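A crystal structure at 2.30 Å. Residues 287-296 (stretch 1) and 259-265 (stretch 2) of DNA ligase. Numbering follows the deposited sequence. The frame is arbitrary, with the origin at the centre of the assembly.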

ATOM      1  N   GLU A 287      26.056   6.737  -3.208  1.00 39.63           N
ATOM      2  CA  GLU A 287      26.091   7.962  -4.019  1.00 40.00           C
ATOM      3  C   GLU A 287      25.443   9.139  -3.311  1.00 39.79           C
ATOM      4  O   GLU A 287      25.858  10.281  -3.494  1.00 40.11           O
ATOM      5  CB  GLU A 287      25.411   7.751  -5.373  1.00 40.19           C
ATOM      6  CG  GLU A 287      26.045   6.681  -6.228  1.00 42.50           C
ATOM      7  CD  GLU A 287      27.354   7.113  -6.870  1.00 45.10           C
ATOM      8  OE1 GLU A 287      27.567   8.336  -7.061  1.00 46.43           O
ATOM      9  OE2 GLU A 287      28.162   6.214  -7.197  1.00 46.33           O
ATOM     10  N   ILE A 288      24.410   8.856  -2.523  1.00 39.52           N
ATOM     11  CA  ILE A 288      23.760   9.866  -1.687  1.00 39.29           C
ATOM     12  C   ILE A 288      24.712  10.391  -0.592  1.00 39.40           C
ATOM     13  O   ILE A 288      24.793  11.600  -0.347  1.00 39.15           O
ATOM     14  CB  ILE A 288      22.433   9.303  -1.110  1.00 39.02           C
ATOM     15  CG1 ILE A 288      21.320   9.447  -2.152  1.00 38.91           C
ATOM     16  CG2 ILE A 288      22.044   9.989   0.200  1.00 38.99           C
ATOM     17  CD1 ILE A 288      20.295   8.346  -2.122  1.00 38.45           C
ATOM     18  N   LYS A 289      25.446   9.473   0.031  1.00 39.77           N
ATOM     19  CA  LYS A 289      26.418   9.811   1.078  1.00 40.24           C
ATOM     20  C   LYS A 289      27.556  10.696   0.580  1.00 40.54           C
ATOM     21  O   LYS A 289      28.044  11.549   1.321  1.00 40.85           O
ATOM     22  CB  LYS A 289      26.964   8.550   1.747  1.00 39.95           C
ATOM     23  CG  LYS A 289      25.889   7.761   2.470  1.00 39.89           C
ATOM     24  CD  LYS A 289      26.442   6.596   3.254  1.00 39.51           C
ATOM     25  CE  LYS A 289      25.367   6.033   4.156  1.00 39.30           C
ATOM     26  NZ  LYS A 289      25.758   4.737   4.787  1.00 39.86           N
ATOM     27  N   LYS A 290      27.962  10.527  -0.676  1.00 40.98           N
ATOM     28  CA  LYS A 290      28.981  11.427  -1.227  1.00 41.08           C
ATOM     29  C   LYS A 290      28.445  12.666  -1.935  1.00 40.75           C
ATOM     30  O   LYS A 290      29.110  13.699  -1.949  1.00 40.68           O
ATOM     31  CB  LYS A 290      30.042  10.696  -2.072  1.00 41.25           C
ATOM     32  CG  LYS A 290      29.531   9.751  -3.129  1.00 42.23           C
ATOM     33  CD  LYS A 290      30.687   9.241  -3.964  1.00 43.09           C
ATOM     34  CE  LYS A 290      30.362   7.898  -4.600  1.00 44.75           C
ATOM     35  NZ  LYS A 290      31.385   7.515  -5.622  1.00 45.33           N
ATOM     36  N   SER A 291      27.236  12.582  -2.491  1.00 40.48           N
ATOM     37  CA  SER A 291      26.721  13.675  -3.324  1.00 40.05           C
ATOM     38  C   SER A 291      25.711  14.602  -2.652  1.00 39.76           C
ATOM     39  O   SER A 291      25.502  15.729  -3.120  1.00 39.46           O
ATOM     40  CB  SER A 291      26.147  13.138  -4.635  1.00 40.05           C
ATOM     41  OG  SER A 291      27.111  12.358  -5.333  1.00 41.19           O
ATOM     42  N   VAL A 292      25.063  14.148  -1.580  1.00 39.42           N
ATOM     43  CA  VAL A 292      24.048  15.006  -0.967  1.00 39.22           C
ATOM     44  C   VAL A 292      24.400  15.534   0.431  1.00 39.14           C
ATOM     45  O   VAL A 292      25.063  14.867   1.231  1.00 38.88           O
ATOM     46  CB  VAL A 292      22.575  14.439  -1.080  1.00 39.34           C
ATOM     47  CG1 VAL A 292      22.361  13.639  -2.386  1.00 38.23           C
ATOM     48  CG2 VAL A 292      22.186  13.618   0.116  1.00 39.99           C
ATOM     49  N   LYS A 293      23.977  16.767   0.676  1.00 39.09           N
ATOM     50  CA  LYS A 293      24.164  17.452   1.939  1.00 39.66           C
ATOM     51  C   LYS A 293      23.294  16.795   3.025  1.00 39.25           C
ATOM     52  O   LYS A 293      22.098  16.593   2.816  1.00 39.52           O
ATOM     53  CB  LYS A 293      23.815  18.927   1.730  1.00 40.14           C
ATOM     54  CG  LYS A 293      24.006  19.858   2.911  1.00 42.64           C
ATOM     55  CD  LYS A 293      22.653  20.335   3.479  1.00 45.52           C
ATOM     56  CE  LYS A 293      21.837  21.170   2.474  1.00 47.62           C
ATOM     57  NZ  LYS A 293      22.437  22.502   2.098  1.00 48.56           N
ATOM     58  N   PRO A 294      23.906  16.417   4.168  1.00 38.66           N
ATOM     59  CA  PRO A 294      23.199  15.733   5.260  1.00 37.88           C
ATOM     60  C   PRO A 294      22.098  16.596   5.869  1.00 36.88           C
ATOM     61  O   PRO A 294      22.186  17.818   5.829  1.00 37.12           O
ATOM     62  CB  PRO A 294      24.301  15.488   6.293  1.00 37.95           C
ATOM     63  CG  PRO A 294      25.585  15.571   5.519  1.00 38.44           C
ATOM     64  CD  PRO A 294      25.335  16.608   4.483  1.00 38.68           C
ATOM     65  N   GLY A 295      21.072  15.957   6.419  1.00 35.79           N
ATOM     66  CA  GLY A 295      19.966  16.673   7.073  1.00 34.50           C
ATOM     67  C   GLY A 295      18.803  16.993   6.149  1.00 33.37           C
ATOM     68  O   GLY A 295      18.120  18.001   6.335  1.00 33.12           O
ATOM     69  N   VAL A 296      18.585  16.141   5.148  1.00 32.48           N
ATOM     70  CA  VAL A 296      17.522  16.362   4.161  1.00 31.94           C
ATOM     71  C   VAL A 296      16.586  15.166   3.973  1.00 31.38           C
ATOM     72  O   VAL A 296      16.912  14.018   4.323  1.00 31.17           O
ATOM     73  CB  VAL A 296      18.065  16.823   2.757  1.00 31.80           C
ATOM     74  CG1 VAL A 296      18.871  18.106   2.865  1.00 31.95           C
ATOM     75  CG2 VAL A 296      18.885  15.732   2.095  1.00 31.58           C
TER
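Stretch 2 (259-265) QVHWDGS

Stretch 2 enters as a β-strand, residues 259 to 262, and then leaves extended geometry through two successive cis peptide bonds, Trp 262-Asp 263 and Asp 263-Gly 264. Stretch 1 begins as the last turn of a helix that begins earlier in the chain, 287 to 291, and Val 292 is the first residue to leave helical angles. The strand crosses the helix at -58°, with the axes 10.2 Å apart at closest approach. Beyond the helix the chain runs back along the strand end, bringing the CA atoms of Pro 294 and Gly 264, and of Gly 295 and Asp 263, to 4.4 Å, and those of Val 296 and Trp 262 to 5.4 Å.

Backbone hydrogen bonds hold the Val 296 end of this run. Val 296 and Trp 262 form an antiparallel bridge: Trp 262 N donates to Val 296 O at 2.9 Å, and Val 296 N donates to Trp 262 O at a very short 2.5 Å. Gly 295 N adds a weak bond to the same Trp 262 O, at 2.8 Å and a bent angle of 121°. The backbone is tight here, and Gly 295 N and Asp 263 N, both donors, lie 2.8 Å apart without bonding. Gly 295 has a positive phi of 92°, and at its backbone angles a CB would jam against the carbonyl oxygen of the preceding residue, so glycine suits the site. Gly 264 is limited instead by its neighbour: an ideal CB would fall 2.4 Å from Pro 294 CB, whereas its CA packs 3.7 Å from that atom.

The indole of Trp 262 is the centre of the side-chain contact, the residue most covered by the other stretch; it offers a broad apolar surface and one polar group. That group is satisfied at the ring edge, where Trp 262 NE1 donates to Val 292 O at 3.1 Å, using a carbonyl just past the helix.

CH-π contacts cover one face of the indole. Ile 288 CG2 stands 4.3 Å from the centroid of the five-membered ring of Trp 262, and Lys 289 CG stands 4.1 Å from that of the six-membered ring. Lysine suits this partly exposed place: its aliphatic portion lies on the ring while Lys 289 NZ reaches water 1 at 2.8 Å, which in turn donates weakly to Ser 265 O at 3.4 Å.

Apolar packing completes the interface. The branched side chain of Ile 288 also reaches the strand, with Ile 288 CD1 3.6 Å from Val 260 CG1, and Val 260 points toward the helix to meet it. Val 292 CG2 presses within 3.2 Å of Trp 262 CD1, while Pro 294 CG lies 4.1 Å from Trp 262 CZ2, its compact ring offering a rigid apolar surface.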

ATOM      1  N   GLN A 259      11.750   8.291  -1.942  1.00 26.80           N
ATOM      2  CA  GLN A 259      11.962   9.358  -0.988  1.00 27.18           C
ATOM      3  C   GLN A 259      13.202   9.012  -0.154  1.00 27.40           C
ATOM      4  O   GLN A 259      13.297   7.937   0.433  1.00 27.20           O
ATOM      5  CB  GLN A 259      10.713   9.520  -0.131  1.00 26.92           C
ATOM      6  CG  GLN A 259      10.722  10.719   0.764  1.00 26.96           C
ATOM      7  CD  GLN A 259       9.470  10.798   1.584  1.00 26.03           C
ATOM      8  OE1 GLN A 259       9.426  10.310   2.710  1.00 26.77           O
ATOM      9  NE2 GLN A 259       8.424  11.381   1.011  1.00 25.26           N
ATOM     10  N   VAL A 260      14.155   9.931  -0.132  1.00 28.48           N
ATOM     11  CA  VAL A 260      15.473   9.683   0.453  1.00 29.21           C
ATOM     12  C   VAL A 260      15.660  10.523   1.713  1.00 29.87           C
ATOM     13  O   VAL A 260      15.479  11.744   1.687  1.00 29.83           O
ATOM     14  CB  VAL A 260      16.596   9.966  -0.585  1.00 29.25           C
ATOM     15  CG1 VAL A 260      17.978   9.995   0.077  1.00 29.92           C
ATOM     16  CG2 VAL A 260      16.549   8.928  -1.707  1.00 29.04           C
ATOM     17  N   HIS A 261      16.008   9.846   2.809  1.00 30.64           N
ATOM     18  CA  HIS A 261      16.186  10.480   4.113  1.00 31.87           C
ATOM     19  C   HIS A 261      17.647  10.369   4.578  1.00 33.20           C
ATOM     20  O   HIS A 261      18.211   9.269   4.603  1.00 33.10           O
ATOM     21  CB  HIS A 261      15.280   9.809   5.149  1.00 31.53           C
ATOM     22  CG  HIS A 261      13.818   9.960   4.877  1.00 29.96           C
ATOM     23  ND1 HIS A 261      12.994  10.731   5.666  1.00 29.17           N
ATOM     24  CD2 HIS A 261      13.028   9.421   3.920  1.00 28.16           C
ATOM     25  CE1 HIS A 261      11.758  10.669   5.203  1.00 28.57           C
ATOM     26  NE2 HIS A 261      11.753   9.880   4.143  1.00 28.61           N
ATOM     27  N   TRP A 262      18.236  11.497   4.969  1.00 35.04           N
ATOM     28  CA  TRP A 262      19.676  11.571   5.285  1.00 36.97           C
ATOM     29  C   TRP A 262      20.101  12.983   5.726  1.00 38.28           C
ATOM     30  O   TRP A 262      19.763  13.941   5.038  1.00 39.26           O
ATOM     31  CB  TRP A 262      20.449  11.184   4.007  1.00 36.43           C
ATOM     32  CG  TRP A 262      21.858  11.724   3.875  1.00 35.90           C
ATOM     33  CD1 TRP A 262      22.244  12.874   3.245  1.00 35.98           C
ATOM     34  CD2 TRP A 262      23.057  11.117   4.368  1.00 34.83           C
ATOM     35  NE1 TRP A 262      23.611  13.022   3.314  1.00 35.78           N
ATOM     36  CE2 TRP A 262      24.135  11.959   4.001  1.00 35.39           C
ATOM     37  CE3 TRP A 262      23.328   9.944   5.080  1.00 34.52           C
ATOM     38  CZ2 TRP A 262      25.466  11.664   4.330  1.00 35.72           C
ATOM     39  CZ3 TRP A 262      24.653   9.649   5.402  1.00 35.97           C
ATOM     40  CH2 TRP A 262      25.702  10.507   5.028  1.00 35.06           C
ATOM     41  N   ASP A 263      20.805  13.207   6.834  1.00 40.37           N
ATOM     42  CA  ASP A 263      20.866  12.490   8.109  1.00 41.53           C
ATOM     43  C   ASP A 263      21.870  13.185   9.055  1.00 42.19           C
ATOM     44  O   ASP A 263      21.422  13.949   9.907  1.00 43.60           O
ATOM     45  CB  ASP A 263      21.126  11.000   8.024  1.00 42.07           C
ATOM     46  CG  ASP A 263      21.162  10.361   9.398  1.00 42.00           C
ATOM     47  OD1 ASP A 263      20.539  10.907  10.335  1.00 41.50           O
ATOM     48  OD2 ASP A 263      21.819   9.325   9.543  1.00 43.09           O
ATOM     49  N   GLY A 264      23.194  12.997   8.933  1.00 41.88           N
ATOM     50  CA  GLY A 264      23.881  12.231   7.888  1.00 41.79           C
ATOM     51  C   GLY A 264      24.824  11.171   8.450  1.00 41.96           C
ATOM     52  O   GLY A 264      26.045  11.280   8.339  1.00 41.66           O
ATOM     53  N   SER A 265      24.237  10.140   9.050  1.00 41.82           N
ATOM     54  CA  SER A 265      24.962   9.005   9.594  1.00 41.94           C
ATOM     55  C   SER A 265      24.436   7.733   8.925  1.00 41.72           C
ATOM     56  O   SER A 265      25.144   6.731   8.819  1.00 41.95           O
ATOM     57  CB  SER A 265      24.745   8.924  11.108  1.00 42.38           C
ATOM     58  OG  SER A 265      24.582  10.218  11.682  1.00 43.35           O
TER
HETATM   59  O   HOH W   1      27.448   6.249   6.432  1.00 39.78           O